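Local coordinates for lumazine-binding protein (Silicibacter pomeroyi DSS-3, PDB 3FKA) that is of unknown function but has an NTF2-like fold and may bind a small ligand, possibly lumazine-like, at residues M85-N90 with D98-V103. Sequence-based numbering, arbitrary orientation. Where two conformers were deposited one is given.
Sequences MLHVEN and DDFLTV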
HETATM    1  N   MSE B  85      -0.808   8.931  -2.240  1.00 25.11           N
HETATM    2  CA  MSE B  85       0.400   8.374  -2.802  0.57 27.44           C
HETATM    3  C   MSE B  85      -0.066   7.217  -3.683  1.00 25.99           C
HETATM    4  O   MSE B  85      -0.889   6.408  -3.243  1.00 25.09           O
HETATM    5  CB  MSE B  85       1.336   7.997  -1.685  0.57 29.07           C
HETATM    6  CG  MSE B  85       2.680   7.653  -2.161  0.57 30.64           C
HETATM    7 SE   MSE B  85       3.881   7.376  -0.661  0.43 33.17          SE
HETATM    8  CE  MSE B  85       2.823   6.139   0.436  0.57 31.71           C
ATOM      9  N   LEU B  86       0.443   7.170  -4.909  1.00 25.76           N
ATOM     10  CA  LEU B  86       0.026   6.200  -5.916  0.50 26.13           C
ATOM     11  C   LEU B  86       1.177   5.446  -6.531  1.00 25.70           C
ATOM     12  O   LEU B  86       2.242   6.020  -6.751  1.00 26.19           O
ATOM     13  CB  LEU B  86      -0.643   6.936  -7.087  0.50 26.40           C
ATOM     14  CG  LEU B  86      -1.980   7.726  -7.139  0.50 26.50           C
ATOM     15  CD1 LEU B  86      -3.202   6.827  -7.390  0.50 25.88           C
ATOM     16  CD2 LEU B  86      -2.178   8.652  -5.918  0.50 26.23           C
ATOM     17  N   HIS B  87       0.950   4.179  -6.843  1.00 24.20           N
ATOM     18  CA  HIS B  87       1.921   3.320  -7.536  1.00 24.02           C
ATOM     19  C   HIS B  87       1.250   3.067  -8.888  1.00 23.70           C
ATOM     20  O   HIS B  87       0.186   2.431  -8.948  1.00 23.25           O
ATOM     21  CB  HIS B  87       2.267   2.025  -6.799  1.00 24.19           C
ATOM     22  CG  HIS B  87       3.081   1.052  -7.599  1.00 23.66           C
ATOM     23  ND1 HIS B  87       3.157  -0.289  -7.281  1.00 23.89           N
ATOM     24  CD2 HIS B  87       3.808   1.211  -8.730  1.00 23.80           C
ATOM     25  CE1 HIS B  87       3.943  -0.899  -8.152  1.00 23.70           C
ATOM     26  NE2 HIS B  87       4.351  -0.011  -9.042  1.00 23.44           N
ATOM     27  N   VAL B  88       1.870   3.569  -9.958  1.00 23.60           N
ATOM     28  CA  VAL B  88       1.385   3.409 -11.293  1.00 23.72           C
ATOM     29  C   VAL B  88       2.414   2.696 -12.168  1.00 24.28           C
ATOM     30  O   VAL B  88       3.614   3.007 -12.079  1.00 24.84           O
ATOM     31  CB  VAL B  88       1.092   4.808 -11.976  1.00 24.33           C
ATOM     32  CG1 VAL B  88       0.513   4.656 -13.404  1.00 23.93           C
ATOM     33  CG2 VAL B  88       0.139   5.669 -11.112  1.00 24.85           C
ATOM     34  N   GLU B  89       1.956   1.714 -12.944  1.00 24.42           N
ATOM     35  CA  GLU B  89       2.778   1.002 -13.908  0.50 25.35           C
ATOM     36  C   GLU B  89       2.504   1.653 -15.230  1.00 25.86           C
ATOM     37  O   GLU B  89       1.348   1.904 -15.534  1.00 25.66           O
ATOM     38  CB  GLU B  89       2.375  -0.451 -14.094  0.50 25.55           C
ATOM     39  CG  GLU B  89       2.522  -1.365 -12.927  0.50 25.56           C
ATOM     40  CD  GLU B  89       2.118  -2.798 -13.283  0.50 25.70           C
ATOM     41  OE1 GLU B  89       1.402  -3.012 -14.279  0.50 25.05           O
ATOM     42  OE2 GLU B  89       2.522  -3.732 -12.573  0.50 26.30           O
ATOM     43  N   ASN B  90       3.527   1.947 -16.025  1.00 26.66           N
ATOM     44  CA  ASN B  90       3.247   2.550 -17.333  1.00 27.87           C
ATOM     45  C   ASN B  90       4.386   2.381 -18.306  1.00 28.05           C
ATOM     46  O   ASN B  90       5.508   2.176 -17.903  1.00 27.16           O
ATOM     47  CB  ASN B  90       2.848   4.019 -17.203  1.00 29.29           C
ATOM     48  CG  ASN B  90       3.915   4.876 -16.619  1.00 30.37           C
ATOM     49  OD1 ASN B  90       4.938   5.113 -17.241  1.00 32.24           O
ATOM     50  ND2 ASN B  90       3.640   5.446 -15.469  1.00 31.90           N
ATOM     51  N   ASP B  98       7.791   1.824 -13.029  1.00 23.02           N
ATOM     52  CA  ASP B  98       7.021   1.824 -11.818  1.00 23.15           C
ATOM     53  C   ASP B  98       7.213   3.266 -11.360  1.00 23.26           C
ATOM     54  O   ASP B  98       8.360   3.688 -11.206  1.00 23.37           O
ATOM     55  CB  ASP B  98       7.537   0.897 -10.749  1.00 23.15           C
ATOM     56  CG  ASP B  98       7.232  -0.535 -11.060  1.00 23.09           C
ATOM     57  OD1 ASP B  98       6.039  -0.899 -11.135  1.00 23.20           O
ATOM     58  OD2 ASP B  98       8.182  -1.290 -11.221  1.00 23.61           O
ATOM     59  N   ASP B  99       6.117   3.992 -11.201  1.00 23.29           N
ATOM     60  CA  ASP B  99       6.104   5.355 -10.717  1.00 24.26           C
ATOM     61  C   ASP B  99       5.457   5.413  -9.349  1.00 24.76           C
ATOM     62  O   ASP B  99       4.404   4.788  -9.152  1.00 25.98           O
ATOM     63  CB  ASP B  99       5.246   6.267 -11.594  1.00 25.10           C
ATOM     64  CG  ASP B  99       5.805   6.507 -12.974  1.00 26.60           C
ATOM     65  OD1 ASP B  99       6.998   6.269 -13.272  1.00 26.62           O
ATOM     66  OD2 ASP B  99       5.006   7.006 -13.784  1.00 28.18           O
ATOM     67  N   PHE B 100       6.083   6.129  -8.401  1.00 24.90           N
ATOM     68  CA  PHE B 100       5.525   6.385  -7.087  1.00 25.14           C
ATOM     69  C   PHE B 100       5.281   7.894  -7.072  1.00 26.04           C
ATOM     70  O   PHE B 100       6.247   8.665  -7.108  1.00 26.14           O
ATOM     71  CB  PHE B 100       6.393   5.975  -5.917  1.00 24.98           C
ATOM     72  CG  PHE B 100       6.648   4.500  -5.793  1.00 24.80           C
ATOM     73  CD1 PHE B 100       5.744   3.523  -6.258  1.00 24.78           C
ATOM     74  CD2 PHE B 100       7.731   4.068  -5.045  1.00 24.26           C
ATOM     75  CE1 PHE B 100       5.982   2.205  -6.039  1.00 25.41           C
ATOM     76  CE2 PHE B 100       7.944   2.754  -4.816  1.00 25.19           C
ATOM     77  CZ  PHE B 100       7.075   1.804  -5.305  1.00 25.23           C
ATOM     78  N   LEU B 101       4.009   8.284  -7.025  1.00 26.71           N
ATOM     79  CA  LEU B 101       3.592   9.679  -7.052  0.50 26.67           C
ATOM     80  C   LEU B 101       3.082  10.157  -5.694  1.00 27.15           C
ATOM     81  O   LEU B 101       2.396   9.399  -5.032  1.00 27.09           O
ATOM     82  CB  LEU B 101       2.437   9.835  -8.052  0.50 26.99           C
ATOM     83  CG  LEU B 101       2.539   9.437  -9.538  0.50 27.24           C
ATOM     84  CD1 LEU B 101       1.131   9.411 -10.189  0.50 27.73           C
ATOM     85  CD2 LEU B 101       3.464  10.332 -10.351  0.50 26.90           C
ATOM     86  N   THR B 102       3.418  11.385  -5.286  1.00 26.17           N
ATOM     87  CA  THR B 102       2.898  11.997  -4.052  1.00 25.81           C
ATOM     88  C   THR B 102       1.967  13.066  -4.639  1.00 24.38           C
ATOM     89  O   THR B 102       2.336  13.738  -5.627  1.00 24.05           O
ATOM     90  CB  THR B 102       3.941  12.579  -3.089  1.00 26.35           C
ATOM     91  OG1 THR B 102       4.840  13.443  -3.792  1.00 28.48           O
ATOM     92  CG2 THR B 102       4.724  11.448  -2.453  1.00 27.02           C
ATOM     93  N   VAL B 103       0.773  13.214  -4.056  1.00 23.94           N
ATOM     94  CA  VAL B 103      -0.250  14.105  -4.601  1.00 23.55           C
ATOM     95  C   VAL B 103      -0.912  14.852  -3.459  1.00 23.52           C
ATOM     96  O   VAL B 103      -1.056  14.291  -2.359  1.00 23.33           O
ATOM     97  CB  VAL B 103      -1.329  13.286  -5.362  1.00 23.95           C
ATOM     98  CG1 VAL B 103      -2.179  14.187  -6.274  1.00 23.97           C
ATOM     99  CG2 VAL B 103      -0.706  12.157  -6.225  1.00 23.65           C
TER
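The His87 ring is held mainly by Asp98 and Phe100 of the facing strand. His87 NE2 donates to Asp98 OD1 at 2.8 Å, nearly straight (168°). The oxygen lies in the imidazole plane, but the nitrogen sits above the carboxylate plane. One face of the imidazole takes the edge of Phe100, with Phe100 CE1 3.5 Å from His87 CG. This is a T-shaped pair, with planes at 87°. His87 CG lies anti to the backbone N (chi1 171°), which brings the ring alongside Phe100.

Glu89, His87 and Met85 share this sheet face with Asp98, Phe100 and Thr102. On the other face Asn90 ND2 donates to Asp99 OD2 at 2.7 Å, again from above the carboxylate plane. Further along, Val88 CG2 packs on Leu101 CD1, and Leu86 CD2 on Val103 CG2 at 3.8 Å.

The two strands form an antiparallel hairpin in the curved sheet of the NTF2-like fold. Between 85-90 and 98-103 the hydrogen-bonded pairs are Leu86–Leu101 and Val88–Asp99.

Arg118 and Arg120 form salt bridges to Asp98, which probably keep it ionised. Tyr18 OH of helix 4-24 hydrogen-bonds Asp99 OD2. The Asp99 side chain also lies near an unidentified molecule, probably from the crystallisation liquor. Met85 of a second subunit packs on Phe100.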